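Local coordinates for Tox3 (PDB 6WES), which is a necrotrophic effector of a fungal pathogen, a secreted toxin with a beta-barrel fold that is probably recognised through the host factor Snn3, at residues A[49-52]-A[53-57]. Numbering follows the deposited sequence.
Sequences WSNA and LNVDR
N51 folds its side-chain amide back over the turn that follows it and takes the backbone N-H of V55 on OD1. The turn links strand 45-53 to strand 57-59 of the antiparallel beta barrel, and it begins at a classic beta bulge, where A52 and L53 both face K28 of strand 23-36. In N51, CG lies anti to the backbone N (chi1 177°), which carries the carboxamide across the bend to the V55 peptide. The bond from V55 N to N51 OD1 is 2.8 Å long and bent to 155° at the hydrogen. The donor stands well above the carbonyl plane, 57° out of it. The N-H groups of L53 and N54 also border this oxygen, L53 N at 3.0 Å from N51 OD1, but at angles too poor for bonding. The CB of V55 is directed toward residues 49-52 and lies 3.3 Å from N51 OD1. This valine is buried, packed on V27 and V29 of strand 23-36 and A77 of strand 72-85, whereas N51, at the surface, is exposed. The CB of N54 is directed away from residues 49-52, and its ND2 donates to D26 O. A second, looser link between N51 and the turn runs through a water, which accepts from N54 N at 2.9 Å and from N51 ND2 at 3.3 Å.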
# COMPACT_ATOMS: atom_id res chain seq x y z
N TRP A 49 7.93 -5.88 3.92
CA TRP A 49 7.39 -4.92 2.96
C TRP A 49 8.18 -3.62 3.08
O TRP A 49 8.54 -3.20 4.19
CB TRP A 49 5.93 -4.60 3.29
CG TRP A 49 4.95 -5.75 3.19
CD1 TRP A 49 4.52 -6.54 4.20
CD2 TRP A 49 4.24 -6.16 2.01
NE1 TRP A 49 3.58 -7.44 3.73
CE2 TRP A 49 3.40 -7.22 2.40
CE3 TRP A 49 4.24 -5.73 0.68
CZ2 TRP A 49 2.54 -7.85 1.50
CZ3 TRP A 49 3.38 -6.35 -0.21
CH2 TRP A 49 2.55 -7.40 0.20
N SER A 50 8.40 -2.95 1.95
CA SER A 50 9.10 -1.67 1.98
C SER A 50 8.53 -0.73 0.92
O SER A 50 7.88 -1.14 -0.04
CB SER A 50 10.60 -1.84 1.80
OG SER A 50 10.88 -2.43 0.54
N ASN A 51 8.78 0.56 1.14
CA ASN A 51 8.33 1.59 0.21
C ASN A 51 9.11 1.51 -1.10
O ASN A 51 10.34 1.41 -1.10
CB ASN A 51 8.60 2.96 0.83
CG ASN A 51 8.22 4.11 -0.10
OD1 ASN A 51 7.20 4.05 -0.78
ND2 ASN A 51 9.04 5.14 -0.13
N ALA A 52 8.39 1.56 -2.22
CA ALA A 52 8.99 1.89 -3.51
C ALA A 52 8.53 3.25 -4.03
O ALA A 52 9.32 3.95 -4.65
CB ALA A 52 8.72 0.79 -4.55
N LEU A 53 7.29 3.65 -3.75
CA LEU A 53 6.82 4.99 -4.10
C LEU A 53 5.62 5.33 -3.23
O LEU A 53 4.63 4.59 -3.23
CB LEU A 53 6.40 5.07 -5.56
CG LEU A 53 5.73 6.40 -5.93
CD1 LEU A 53 6.74 7.52 -5.86
CD2 LEU A 53 5.12 6.32 -7.31
N ASN A 54 5.70 6.47 -2.53
CA ASN A 54 4.60 7.12 -1.83
C ASN A 54 4.12 6.40 -0.59
O ASN A 54 3.04 6.71 -0.09
CB ASN A 54 3.42 7.44 -2.75
CG ASN A 54 3.68 8.66 -3.60
OD1 ASN A 54 4.45 9.55 -3.21
ND2 ASN A 54 3.07 8.71 -4.77
N VAL A 55 4.87 5.48 -0.01
CA VAL A 55 4.47 4.86 1.25
C VAL A 55 5.21 5.53 2.39
O VAL A 55 6.44 5.43 2.49
CB VAL A 55 4.67 3.34 1.25
CG1 VAL A 55 4.13 2.75 2.57
CG2 VAL A 55 4.00 2.71 0.07
N ASP A 56 4.45 6.18 3.27
CA ASP A 56 5.02 6.80 4.46
C ASP A 56 5.16 5.82 5.62
O ASP A 56 6.06 5.98 6.45
CB ASP A 56 4.14 7.98 4.86
CG ASP A 56 4.14 9.05 3.79
OD1 ASP A 56 5.21 9.61 3.58
OD2 ASP A 56 3.12 9.29 3.10
N ARG A 57 4.30 4.81 5.69
CA ARG A 57 4.38 3.78 6.72
C ARG A 57 3.43 2.68 6.30
O ARG A 57 2.52 2.89 5.49
CB ARG A 57 4.04 4.29 8.13
CG ARG A 57 2.67 4.90 8.25
CD ARG A 57 2.40 5.45 9.66
NE ARG A 57 1.14 6.18 9.65
CZ ARG A 57 -0.05 5.62 9.86
NH1 ARG A 57 -0.15 4.33 10.15
NH2 ARG A 57 -1.15 6.37 9.77
O HOH W 1 8.32 7.71 -2.02